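Local coordinates for protein multiheme cytochrome cf (Carboxydothermus ferrireducens DSM 11255, PDB 6QVM) that probably carries electrons through eleven c-type hemes across the S-layer to insoluble extracellular iron(III), acting as an Fe(III) reductase, at residues A[197-200]-A[201-205]; A[92-95]-A[96-99]; A[416-419]-A[420-424]; A[469-472]-A[473-477]; A[292-296]-A[297-301]. All coordinates share one frame; numbering follows the deposited sequence.

Contact 1: A[197-200]-A[201-205]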
# COMPACT_ATOMS: atom_id res chain seq x y z
N ALA A 197 -31.81 36.18 -12.24
CA ALA A 197 -30.91 36.53 -11.16
C ALA A 197 -29.55 36.94 -11.73
O ALA A 197 -29.00 36.25 -12.59
CB ALA A 197 -30.75 35.36 -10.20
N SER A 198 -29.02 38.06 -11.25
CA SER A 198 -27.71 38.49 -11.69
C SER A 198 -26.62 37.71 -10.97
O SER A 198 -26.83 37.13 -9.91
CB SER A 198 -27.52 39.99 -11.46
OG SER A 198 -27.64 40.32 -10.09
N ARG A 199 -25.44 37.70 -11.59
CA ARG A 199 -24.29 37.03 -10.99
C ARG A 199 -24.06 37.48 -9.55
O ARG A 199 -23.76 36.66 -8.67
CB ARG A 199 -23.07 37.30 -11.86
CG ARG A 199 -21.78 36.69 -11.35
CD ARG A 199 -20.85 36.28 -12.47
NE ARG A 199 -20.96 34.84 -12.72
CZ ARG A 199 -21.19 34.27 -13.91
NH1 ARG A 199 -21.34 35.01 -15.00
NH2 ARG A 199 -21.25 32.95 -14.01
N THR A 200 -24.21 38.78 -9.29
CA THR A 200 -24.03 39.32 -7.94
C THR A 200 -24.98 38.66 -6.95
O THR A 200 -24.58 38.31 -5.83
CB THR A 200 -24.24 40.83 -7.96
OG1 THR A 200 -23.17 41.46 -8.68
CG2 THR A 200 -24.31 41.40 -6.54
N GLU A 201 -26.23 38.44 -7.36
CA GLU A 201 -27.22 37.86 -6.45
C GLU A 201 -26.98 36.37 -6.23
O GLU A 201 -27.16 35.86 -5.12
CB GLU A 201 -28.63 38.12 -6.97
CG GLU A 201 -28.99 39.59 -6.98
CD GLU A 201 -30.40 39.84 -7.49
OE1 GLU A 201 -30.67 39.54 -8.68
OE2 GLU A 201 -31.25 40.31 -6.69
N VAL A 202 -26.56 35.66 -7.28
CA VAL A 202 -26.20 34.25 -7.14
C VAL A 202 -25.02 34.10 -6.18
O VAL A 202 -25.04 33.26 -5.27
CB VAL A 202 -25.88 33.63 -8.52
CG1 VAL A 202 -25.32 32.23 -8.35
CG2 VAL A 202 -27.12 33.62 -9.39
N VAL A 203 -23.99 34.92 -6.37
CA VAL A 203 -22.79 34.82 -5.54
C VAL A 203 -23.10 35.21 -4.10
O VAL A 203 -22.60 34.58 -3.15
CB VAL A 203 -21.66 35.68 -6.14
CG1 VAL A 203 -20.55 35.91 -5.12
CG2 VAL A 203 -21.12 35.01 -7.39
N LYS A 204 -23.93 36.23 -3.90
CA LYS A 204 -24.34 36.59 -2.55
C LYS A 204 -25.13 35.47 -1.89
O LYS A 204 -25.05 35.27 -0.67
CB LYS A 204 -25.14 37.89 -2.58
CG LYS A 204 -25.44 38.49 -1.21
CD LYS A 204 -25.50 40.01 -1.29
CE LYS A 204 -25.93 40.62 0.03
NZ LYS A 204 -27.36 40.34 0.32
N ALA A 205 -25.89 34.71 -2.69
CA ALA A 205 -26.60 33.56 -2.15
C ALA A 205 -25.64 32.41 -1.87
O ALA A 205 -25.74 31.75 -0.83
CB ALA A 205 -27.71 33.13 -3.11

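Contact 2: A[92-95]-A[96-99]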
# COMPACT_ATOMS: atom_id res chain seq x y z
N ALA A 92 -13.91 22.51 -11.52
CA ALA A 92 -15.25 22.40 -10.98
C ALA A 92 -16.09 23.59 -11.42
O ALA A 92 -15.57 24.61 -11.90
CB ALA A 92 -15.21 22.31 -9.46
N VAL A 93 -17.40 23.47 -11.26
CA VAL A 93 -18.29 24.58 -11.56
C VAL A 93 -18.04 25.70 -10.56
O VAL A 93 -17.98 25.47 -9.34
CB VAL A 93 -19.75 24.12 -11.55
CG1 VAL A 93 -20.70 25.32 -11.48
CG2 VAL A 93 -20.05 23.29 -12.79
N ASP A 94 -17.91 26.92 -11.06
CA ASP A 94 -17.62 28.09 -10.24
C ASP A 94 -18.63 29.18 -10.58
O ASP A 94 -18.63 29.71 -11.69
CB ASP A 94 -16.19 28.58 -10.49
CG ASP A 94 -15.74 29.64 -9.48
OD1 ASP A 94 -16.60 30.25 -8.81
OD2 ASP A 94 -14.51 29.86 -9.37
N LEU A 95 -19.49 29.52 -9.61
CA LEU A 95 -20.54 30.50 -9.84
C LEU A 95 -20.00 31.91 -10.04
O LEU A 95 -20.76 32.78 -10.47
CB LEU A 95 -21.54 30.48 -8.68
CG LEU A 95 -22.32 29.18 -8.49
CD1 LEU A 95 -23.35 29.31 -7.37
CD2 LEU A 95 -22.99 28.72 -9.78
N ASN A 96 -18.73 32.15 -9.73
CA ASN A 96 -18.12 33.44 -10.03
C ASN A 96 -17.87 33.63 -11.52
O ASN A 96 -17.65 34.76 -11.95
CB ASN A 96 -16.80 33.59 -9.27
CG ASN A 96 -17.00 33.75 -7.78
OD1 ASN A 96 -17.96 34.37 -7.33
ND2 ASN A 96 -16.07 33.21 -7.00
N TYR A 97 -17.91 32.56 -12.32
CA TYR A 97 -17.49 32.63 -13.72
C TYR A 97 -18.38 31.88 -14.70
O TYR A 97 -18.42 32.27 -15.87
CB TYR A 97 -16.06 32.08 -13.86
CG TYR A 97 -15.02 32.82 -13.05
CD1 TYR A 97 -14.54 34.05 -13.47
CD2 TYR A 97 -14.50 32.28 -11.88
CE1 TYR A 97 -13.58 34.74 -12.74
CE2 TYR A 97 -13.54 32.95 -11.14
CZ TYR A 97 -13.09 34.18 -11.58
OH TYR A 97 -12.13 34.85 -10.85
N ASP A 98 -19.10 30.85 -14.29
CA ASP A 98 -19.71 29.92 -15.24
C ASP A 98 -21.14 30.32 -15.57
O ASP A 98 -21.76 31.12 -14.87
CB ASP A 98 -19.67 28.50 -14.67
CG ASP A 98 -18.28 27.90 -14.73
OD1 ASP A 98 -17.51 28.29 -15.63
OD2 ASP A 98 -17.96 27.04 -13.88
N PRO A 99 -21.70 29.77 -16.68
CA PRO A 99 -23.11 30.02 -17.01
C PRO A 99 -24.06 29.91 -15.82
O PRO A 99 -23.98 28.96 -15.03
CB PRO A 99 -23.40 28.93 -18.05
CG PRO A 99 -22.10 28.78 -18.77
CD PRO A 99 -21.00 29.04 -17.76
O HOH W 1 -15.43 26.43 -14.07
O HOH W 2 -13.62 31.73 -7.50

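Contact 3: A[416-419]-A[420-424]. With HEC (heme c), chain K.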
# COMPACT_ATOMS: atom_id res chain seq x y z
N ILE A 416 19.42 -8.09 7.27
CA ILE A 416 20.70 -7.42 7.37
C ILE A 416 21.36 -7.24 6.00
O ILE A 416 22.56 -6.96 5.94
CB ILE A 416 21.64 -8.16 8.34
CG1 ILE A 416 22.08 -9.49 7.75
CG2 ILE A 416 20.96 -8.39 9.68
CD1 ILE A 416 22.75 -10.43 8.74
N SER A 417 20.61 -7.40 4.91
CA SER A 417 21.21 -7.40 3.58
C SER A 417 22.04 -6.16 3.32
O SER A 417 23.02 -6.22 2.59
CB SER A 417 20.14 -7.53 2.50
OG SER A 417 19.54 -6.27 2.20
N LEU A 418 21.63 -5.02 3.88
CA LEU A 418 22.31 -3.76 3.57
C LEU A 418 23.57 -3.58 4.41
O LEU A 418 24.63 -3.22 3.89
CB LEU A 418 21.35 -2.59 3.77
CG LEU A 418 22.01 -1.23 3.88
CD1 LEU A 418 22.10 -0.52 2.53
CD2 LEU A 418 21.28 -0.37 4.91
N GLN A 419 23.46 -3.78 5.73
CA GLN A 419 24.62 -3.58 6.58
C GLN A 419 25.72 -4.61 6.33
O GLN A 419 26.86 -4.41 6.75
CB GLN A 419 24.20 -3.58 8.06
CG GLN A 419 24.08 -4.95 8.69
CD GLN A 419 23.26 -4.92 9.96
OE1 GLN A 419 22.26 -4.22 10.04
NE2 GLN A 419 23.69 -5.67 10.97
N THR A 420 25.39 -5.70 5.64
CA THR A 420 26.44 -6.58 5.11
C THR A 420 27.33 -5.82 4.14
O THR A 420 28.56 -5.96 4.18
CB THR A 420 25.80 -7.79 4.43
OG1 THR A 420 25.26 -8.67 5.43
CG2 THR A 420 26.82 -8.53 3.58
N ILE A 421 26.73 -5.00 3.28
CA ILE A 421 27.51 -4.21 2.33
C ILE A 421 28.20 -3.04 3.04
O ILE A 421 29.30 -2.63 2.66
CB ILE A 421 26.62 -3.72 1.18
CG1 ILE A 421 25.81 -4.89 0.61
CG2 ILE A 421 27.45 -3.08 0.09
CD1 ILE A 421 26.65 -5.94 -0.07
N GLN A 422 27.56 -2.49 4.08
CA GLN A 422 28.17 -1.39 4.82
C GLN A 422 29.41 -1.86 5.58
O GLN A 422 30.39 -1.11 5.70
CB GLN A 422 27.15 -0.77 5.76
CG GLN A 422 26.08 0.06 5.07
CD GLN A 422 24.96 0.47 6.01
OE1 GLN A 422 24.75 -0.14 7.05
NE2 GLN A 422 24.23 1.52 5.63
N LYS A 423 29.38 -3.08 6.11
CA LYS A 423 30.49 -3.61 6.91
C LYS A 423 31.58 -4.25 6.07
O LYS A 423 32.56 -4.75 6.63
CB LYS A 423 29.97 -4.64 7.91
CG LYS A 423 29.09 -4.10 9.02
CD LYS A 423 28.34 -5.23 9.70
CE LYS A 423 27.71 -4.79 11.01
NZ LYS A 423 28.74 -4.56 12.06
N ASN A 424 31.46 -4.25 4.74
CA ASN A 424 32.36 -5.00 3.88
C ASN A 424 33.47 -4.10 3.34
O ASN A 424 33.23 -2.93 3.02
CB ASN A 424 31.60 -5.66 2.73
CG ASN A 424 31.85 -7.15 2.65
OD1 ASN A 424 32.19 -7.68 1.59
ND2 ASN A 424 31.69 -7.84 3.77
FE HEC K . 26.02 -10.11 -2.42
CHA HEC K . 25.75 -12.70 -0.12
CHB HEC K . 28.76 -8.92 -0.70
CHC HEC K . 26.69 -7.89 -4.99
CHD HEC K . 23.29 -11.25 -4.14
NA HEC K . 27.06 -10.71 -0.74
C1A HEC K . 26.77 -11.79 0.08
C2A HEC K . 27.72 -11.80 1.18
C3A HEC K . 28.54 -10.75 1.01
C4A HEC K . 28.15 -10.05 -0.20
CMA HEC K . 29.72 -10.34 1.93
CAA HEC K . 27.73 -12.85 2.32
CBA HEC K . 28.95 -13.75 2.15
CGA HEC K . 28.73 -15.13 2.70
O1A HEC K . 29.34 -16.08 2.15
O2A HEC K . 27.95 -15.29 3.67
NB HEC K . 27.45 -8.68 -2.79
C1B HEC K . 28.50 -8.35 -1.94
C2B HEC K . 29.27 -7.29 -2.57
C3B HEC K . 28.69 -7.01 -3.75
C4B HEC K . 27.55 -7.88 -3.91
CMB HEC K . 30.52 -6.62 -1.96
CAB HEC K . 29.15 -5.94 -4.79
CBB HEC K . 30.53 -6.31 -5.36
NC HEC K . 25.15 -9.65 -4.22
C1C HEC K . 25.58 -8.70 -5.12
C2C HEC K . 24.66 -8.67 -6.24
C3C HEC K . 23.75 -9.65 -6.05
C4C HEC K . 24.02 -10.25 -4.75
CMC HEC K . 24.85 -7.77 -7.48
CAC HEC K . 22.54 -10.03 -6.94
CBC HEC K . 22.95 -10.43 -8.37
ND HEC K . 24.72 -11.71 -2.15
C1D HEC K . 23.67 -11.99 -3.03
C2D HEC K . 23.03 -13.22 -2.60
C3D HEC K . 23.79 -13.67 -1.34
C4D HEC K . 24.83 -12.68 -1.14
CMD HEC K . 21.82 -13.89 -3.29
CAD HEC K . 23.54 -14.93 -0.46
CBD HEC K . 23.85 -16.18 -1.27
CGD HEC K . 24.27 -17.34 -0.39
O1D HEC K . 23.80 -17.43 0.78
O2D HEC K . 25.07 -18.18 -0.87

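Contact 4: A[469-472]-A[473-477]. With HEC (heme c), chain L.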
# COMPACT_ATOMS: atom_id res chain seq x y z
N LEU A 469 18.08 1.22 3.79
CA LEU A 469 17.19 0.08 3.91
C LEU A 469 17.81 -1.16 3.28
O LEU A 469 18.38 -1.09 2.18
CB LEU A 469 15.82 0.34 3.26
CG LEU A 469 14.90 1.39 3.88
CD1 LEU A 469 13.65 1.56 3.03
CD2 LEU A 469 14.52 1.03 5.31
N GLY A 470 17.72 -2.29 3.98
CA GLY A 470 17.99 -3.58 3.39
C GLY A 470 16.79 -4.05 2.59
O GLY A 470 16.05 -3.25 2.01
N ILE A 471 16.59 -5.35 2.55
CA ILE A 471 15.40 -5.90 1.91
C ILE A 471 14.23 -5.81 2.88
O ILE A 471 14.37 -6.10 4.07
CB ILE A 471 15.66 -7.36 1.47
CG1 ILE A 471 16.77 -7.40 0.41
CG2 ILE A 471 14.39 -7.99 0.95
CD1 ILE A 471 17.32 -8.79 0.18
N THR A 472 13.08 -5.37 2.38
CA THR A 472 11.90 -5.17 3.21
C THR A 472 10.70 -5.84 2.56
O THR A 472 10.81 -6.45 1.49
CB THR A 472 11.60 -3.68 3.41
OG1 THR A 472 11.34 -3.06 2.14
CG2 THR A 472 12.79 -2.98 4.07
N CYS A 473 9.55 -5.72 3.22
CA CYS A 473 8.32 -6.36 2.73
C CYS A 473 8.04 -5.97 1.29
O CYS A 473 7.77 -6.83 0.43
CB CYS A 473 7.13 -5.98 3.61
SG CYS A 473 7.37 -6.17 5.37
N VAL A 474 8.10 -4.67 1.00
CA VAL A 474 7.75 -4.16 -0.33
C VAL A 474 8.85 -4.40 -1.35
O VAL A 474 8.68 -4.03 -2.52
CB VAL A 474 7.38 -2.67 -0.26
CG1 VAL A 474 6.18 -2.49 0.64
CG2 VAL A 474 8.55 -1.85 0.24
N THR A 475 9.97 -5.01 -0.96
CA THR A 475 10.89 -5.53 -1.95
C THR A 475 10.24 -6.66 -2.74
O THR A 475 10.40 -6.75 -3.97
CB THR A 475 12.17 -6.03 -1.28
OG1 THR A 475 12.79 -4.96 -0.56
CG2 THR A 475 13.14 -6.56 -2.32
N CYS A 476 9.48 -7.51 -2.06
CA CYS A 476 8.82 -8.65 -2.68
C CYS A 476 7.32 -8.48 -2.86
O CYS A 476 6.76 -9.05 -3.79
CB CYS A 476 9.08 -9.92 -1.86
SG CYS A 476 10.83 -10.32 -1.54
N HIS A 477 6.66 -7.69 -2.01
CA HIS A 477 5.21 -7.52 -2.06
C HIS A 477 4.86 -6.11 -2.50
O HIS A 477 5.50 -5.14 -2.10
CB HIS A 477 4.57 -7.78 -0.69
CG HIS A 477 4.79 -9.15 -0.16
ND1 HIS A 477 3.95 -10.21 -0.45
CD2 HIS A 477 5.73 -9.65 0.67
CE1 HIS A 477 4.38 -11.30 0.16
NE2 HIS A 477 5.46 -10.98 0.85
FE HEC L . 6.14 -12.20 2.26
CHA HEC L . 4.01 -14.82 1.63
CHB HEC L . 3.76 -10.76 4.25
CHC HEC L . 8.44 -9.82 3.25
CHD HEC L . 8.22 -13.12 -0.31
NA HEC L . 4.23 -12.68 2.81
C1A HEC L . 3.54 -13.82 2.46
C2A HEC L . 2.25 -13.79 3.12
C3A HEC L . 2.18 -12.67 3.84
C4A HEC L . 3.42 -11.95 3.66
CMA HEC L . 0.99 -12.22 4.70
CAA HEC L . 1.17 -14.89 3.02
CBA HEC L . 1.65 -16.02 3.94
CGA HEC L . 0.72 -17.20 3.85
O1A HEC L . 0.03 -17.45 4.87
O2A HEC L . 0.67 -17.89 2.79
NB HEC L . 6.11 -10.59 3.49
C1B HEC L . 5.04 -10.23 4.29
C2B HEC L . 5.49 -9.20 5.20
C3B HEC L . 6.78 -8.91 4.91
C4B HEC L . 7.19 -9.80 3.84
CMB HEC L . 4.59 -8.50 6.23
CAB HEC L . 7.70 -7.88 5.61
CBB HEC L . 7.87 -8.16 7.13
NC HEC L . 7.95 -11.53 1.54
C1C HEC L . 8.77 -10.62 2.17
C2C HEC L . 10.06 -10.61 1.50
C3C HEC L . 10.04 -11.58 0.56
C4C HEC L . 8.69 -12.14 0.54
CMC HEC L . 11.28 -9.76 1.97
CAC HEC L . 11.16 -11.97 -0.45
CBC HEC L . 12.47 -12.42 0.24
ND HEC L . 6.11 -13.73 0.88
C1D HEC L . 7.10 -13.91 -0.09
C2D HEC L . 6.75 -15.07 -0.87
C3D HEC L . 5.45 -15.60 -0.27
C4D HEC L . 5.13 -14.71 0.82
CMD HEC L . 7.54 -15.64 -2.06
CAD HEC L . 4.67 -16.84 -0.74
CBD HEC L . 4.97 -17.94 0.27
CGD HEC L . 4.40 -19.26 -0.18
O1D HEC L . 4.01 -20.07 0.71
O2D HEC L . 4.33 -19.50 -1.41

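Contact 5: A[292-296]-A[297-301]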
# COMPACT_ATOMS: atom_id res chain seq x y z
N TYR A 292 -21.20 -20.03 13.90
CA TYR A 292 -20.93 -20.53 12.56
C TYR A 292 -19.98 -19.61 11.81
O TYR A 292 -19.97 -18.39 12.01
CB TYR A 292 -22.21 -20.67 11.72
CG TYR A 292 -23.14 -21.78 12.13
CD1 TYR A 292 -22.66 -23.00 12.60
CD2 TYR A 292 -24.51 -21.61 12.03
CE1 TYR A 292 -23.53 -24.02 12.96
CE2 TYR A 292 -25.39 -22.62 12.39
CZ TYR A 292 -24.89 -23.82 12.85
OH TYR A 292 -25.77 -24.82 13.21
N ALA A 293 -19.17 -20.21 10.94
CA ALA A 293 -18.45 -19.50 9.90
C ALA A 293 -19.01 -19.94 8.55
O ALA A 293 -19.69 -20.96 8.45
CB ALA A 293 -16.94 -19.77 9.97
N PHE A 294 -18.73 -19.15 7.51
CA PHE A 294 -19.14 -19.49 6.16
C PHE A 294 -17.92 -19.91 5.37
O PHE A 294 -16.98 -19.12 5.21
CB PHE A 294 -19.86 -18.33 5.47
CG PHE A 294 -20.57 -18.72 4.21
CD1 PHE A 294 -19.94 -18.63 2.98
CD2 PHE A 294 -21.87 -19.19 4.26
CE1 PHE A 294 -20.59 -19.00 1.82
CE2 PHE A 294 -22.53 -19.56 3.10
CZ PHE A 294 -21.89 -19.47 1.88
N ASP A 295 -17.92 -21.15 4.88
CA ASP A 295 -16.84 -21.67 4.06
C ASP A 295 -17.12 -21.35 2.60
O ASP A 295 -18.12 -21.83 2.04
CB ASP A 295 -16.69 -23.18 4.28
CG ASP A 295 -15.48 -23.76 3.58
OD1 ASP A 295 -15.51 -23.87 2.33
OD2 ASP A 295 -14.49 -24.10 4.27
N LYS A 296 -16.25 -20.56 1.97
CA LYS A 296 -16.52 -20.10 0.61
C LYS A 296 -16.41 -21.22 -0.42
O LYS A 296 -17.12 -21.20 -1.43
CB LYS A 296 -15.58 -18.96 0.24
CG LYS A 296 -15.81 -17.68 1.04
CD LYS A 296 -14.88 -16.56 0.64
CE LYS A 296 -15.29 -15.26 1.31
NZ LYS A 296 -14.35 -14.14 1.02
N ALA A 297 -15.54 -22.21 -0.18
CA ALA A 297 -15.32 -23.24 -1.19
C ALA A 297 -16.51 -24.19 -1.28
O ALA A 297 -16.98 -24.49 -2.38
CB ALA A 297 -14.03 -24.00 -0.89
N GLU A 298 -17.00 -24.68 -0.14
CA GLU A 298 -18.12 -25.62 -0.15
C GLU A 298 -19.46 -24.95 0.10
O GLU A 298 -20.45 -25.65 0.32
CB GLU A 298 -17.90 -26.76 0.84
CG GLU A 298 -17.99 -26.39 2.31
CD GLU A 298 -17.49 -27.50 3.20
OE1 GLU A 298 -18.13 -27.80 4.22
OE2 GLU A 298 -16.44 -28.09 2.86
N ASN A 299 -19.51 -23.61 0.08
CA ASN A 299 -20.77 -22.86 0.05
C ASN A 299 -21.63 -23.10 1.29
O ASN A 299 -22.86 -23.09 1.21
CB ASN A 299 -21.57 -23.21 -1.22
CG ASN A 299 -22.20 -22.00 -1.86
OD1 ASN A 299 -21.81 -20.87 -1.58
ND2 ASN A 299 -23.16 -22.24 -2.75
N GLN A 300 -21.00 -23.29 2.45
CA GLN A 300 -21.72 -23.87 3.58
C GLN A 300 -21.41 -23.16 4.90
O GLN A 300 -20.28 -22.71 5.13
CB GLN A 300 -21.38 -25.35 3.73
CG GLN A 300 -22.52 -26.28 3.39
CD GLN A 300 -22.05 -27.66 2.96
OE1 GLN A 300 -21.41 -28.38 3.73
NE2 GLN A 300 -22.33 -28.01 1.72
N TRP A 301 -22.43 -23.10 5.76
CA TRP A 301 -22.23 -22.77 7.16
C TRP A 301 -21.57 -23.95 7.86
O TRP A 301 -22.09 -25.07 7.83
CB TRP A 301 -23.57 -22.45 7.82
CG TRP A 301 -24.27 -21.28 7.24
CD1 TRP A 301 -25.32 -21.31 6.36
CD2 TRP A 301 -23.99 -19.90 7.48
NE1 TRP A 301 -25.71 -20.03 6.05
CE2 TRP A 301 -24.90 -19.15 6.72
CE3 TRP A 301 -23.06 -19.23 8.27
CZ2 TRP A 301 -24.90 -17.75 6.72
CZ3 TRP A 301 -23.05 -17.86 8.27
CH2 TRP A 301 -23.97 -17.13 7.51
O HOH W 3 -19.49 -19.29 -1.82

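Contact 1: A[197-200]-A[201-205]
The carbonyl oxygen Ser-198 O takes two backbone N-H groups as the chain turns into helix 199-212: a sound bond from Val-202 N (3.0 Å, nearly straight at 166°) and a weak, strongly bent one from Glu-201 N. Ser-198 is the N-cap, and Glu-201, three residues on, folds back over it in the manner of the acidic half of a capping box. The evidence is its OE1, which receives weak bonds from both Ser-198 N and Ser-198 OG, each 3.4 Å long. The serine hydroxyl lies between its own backbone N and carbonyl carbon (chi1 60°), a torsion that turns OG to the Glu-201 side. The other carboxylate oxygen, OE2, has a long, weak ion pair with Lys-129. Next come regular helical bonds, Val-203 N to Arg-199 O and Lys-204 N to Thr-200 O, both 2.9 Å. Arg-199 sends its NE to Leu-95 O, tying the helix start to the 92-99 loop. On the buried side Ala-197, just before the cap, meets Val-202, five residues on, as in a hydrophobic staple (N' to N4), with Ala-197 CB 4.1 Å from Val-202 CG2.

Contact 2: A[92-95]-A[96-99]
Backbone bonds first: Asp-94 O accepts from two successive amides, Tyr-97 N at 3.0 Å and Asp-98 N at 2.9 Å. The donors arrive differently, Asp-98 N close to the line of the C=O bond and Tyr-97 N well above the carbonyl plane, which lets one oxygen serve both. Side-chain to backbone bonds run in both directions. Asp-94 OD1 receives Asn-96 N at 3.0 Å, while Asp-98 OD2 receives Asp-94 N at 2.8 Å in an almost straight bond (170°); in each case the N-H comes from above the carboxylate plane. In Asp-94, a CG trans to the backbone N (chi1 -169°) puts OD1 within reach of Asn-96 N. Two waters add bridges: one donates to Ala-92 O and Asp-98 OD2, the other donates to Asp-94 OD2 and accepts from Asn-96 ND2. Van der Waals contact is slighter. Asp-94 OD2 sits at the ring edge of Tyr-97, 3.5 Å from CD2, the carboxylate standing almost perpendicular to the ring (89°); its strongest partner is the hydroxyl of Tyr-37. Leu-95 packs on helices 102-113 and 199-212. An aspartate whose side chain accepts the amide two residues on, and whose carbonyl takes those three and four on, forms an Asx motif, here in the loop between helices 79-86 and 102-113.

Contact 3: A[416-419]-A[420-424]
From Ile-416 O to Thr-420 N (3.1 Å), from Leu-418 O to Gln-422 N (3.0 Å) and from Gln-419 O to Lys-423 N (2.9 Å), the backbone repeats the i to i+4 bond of an alpha helix. On one flank Leu-418 meets Gln-422: the branch CD2 lies 3.6 Å from NE2 of the amide, the two side chains running at a slant to each other. The amide's other end, OE1, rests 3.6 Å from Gln-419 CB. Lys-423 lays its aliphatic chain over the carbonyl of Gln-419, CG being 3.2 Å from Gln-419 O, and runs alongside the glutamine side chain. The opposite flank belongs to a heme c pocket. This short helix, 417-422, precedes the CXXCH segment that supplies Cys-431, Cys-434 and His-435 to the same pocket, and it covers part of one porphyrin face. Ile-421 places CD1 straight above C1B of the porphyrin at 3.6 Å, and Thr-420 CG2 stands over pyrrole A, 3.8 Å from C3A. The methyl gets there because it is trans to the backbone N; OG1, turned elsewhere by the same torsion (chi1 -73°), bonds to a propionate oxygen of a second heme. Leu-418 also packs on Ser-436, and its CB on Gly-470; an alanine here would probably open a gap where CG and CD2 lie against the Gln-422 amide, leaving that amide freer to turn. Ser-417 OG bonds to His-435 O, fastening the first turn to the backbone of that CXXCH histidine.

Contact 4: A[469-472]-A[473-477]
Thr-472 and Thr-475 grip each other twice where the chain enters its heme-binding turn. Thr-472 N gives an almost straight bond to Thr-475 OG1 (3.0 Å, 174°), and Thr-475 N returns one to Thr-472 O (3.0 Å), closing a beta turn. The hydroxyl faces the amide because OG1 lies trans to its own carbonyl carbon (chi1 -58°), and it also bonds to Gln-437 OE1, giving this buried residue's hydroxyl two partners. Ile-471 crosses Thr-475 at about a right angle, its CG2 3.7 Å from Thr-475 CB and equally near the heme methyl CMC. A valine in place of Thr-475 would probably leave Thr-472 N and Gln-437 without their shared partner and weaken the hold on the turn. The N-terminal end is much looser: Gly-470 O comes no nearer than 4.5 Å to Thr-475 OG1, and Leu-469 makes no contact with 473-477; both are partly exposed, Gly-470 bonding to the Gln-437 backbone and Leu-469 to the Asp-438 and Ser-436 side chains. On the heme side Cys-473 SG is covalently bonded to CAB (1.8 Å) and Cys-476 SG to CAC, while His-477 NE2 binds the iron at 2.0 Å, with His-559 as the other axial ligand. The ring's ND1 bonds to Lys-487 O, which fixes its rotation and may strengthen its donation to the metal. Two thioether cysteines separated by two residues and followed at once by the iron-binding histidine form the CXXCH motif of c-type cytochromes, here in a bis-histidine heme site.

Contact 5: A[292-296]-A[297-301]
Phe-294 turns its edge to the face of Trp-301 in a T-shaped stack, the ring centroids 5.3 Å apart and the planes at 82°. Phe-294 CD2 does the touching, 3.8 Å above the indole plane and over its centre. With its CG trans to the backbone N (chi1 -167°), the phenyl ring leans across the hairpin; the backbone of Gln-300 covers one of its faces, and Asn-299 runs beside it, OD1 3.7 Å from Phe-294 CZ with ring and amide planes at 79°. Farther along, Tyr-292 CB packs 3.8 Å from Trp-301 CE3. On the other face of the ribbon Asp-295 bends its carboxylate over the turn, where OD1 accepts a straight bond from Glu-298 N (3.0 Å) and a weak one from Ala-297 N. The ladder bonds pair Asp-295 N with Gln-300 O (2.8 Å) and Gln-300 N with Asp-295 O. Asn-299, in a left-handed conformation, and Gln-300 both face Asp-295, which makes a G1 beta bulge. A water bridges Lys-296 O and Asn-299 OD1. Strand 292-295 pairs on its other edge with strand 279-284, Phe-294 lying on Leu-280, while 300-303 is the outermost strand of this antiparallel sheet, its Trp-301 meeting Trp-259 and Phe-282.

Along the chain the order is contact 2, contact 1, contact 5, contact 3, contact 4. All lie in series: each closes just its own turn of a few residues, and none encloses or crosses another. Contacts 2 and 1, with centres 12 Å apart, touch and join the loop after helix 79-86 to the start of helix 199-212. Contact 5 turns the hairpin at the edge of the antiparallel sheet, its nearest atoms about 19 Å from contact 4. Contacts 3 and 4 touch again, Ser-417 and Leu-418 against Gly-470 and Ile-471, so a helix covering one heme abuts the CXXCH turn of another. Contacts 1 and 3, on opposite sides of the chain's centre, are 67 Å apart between centres.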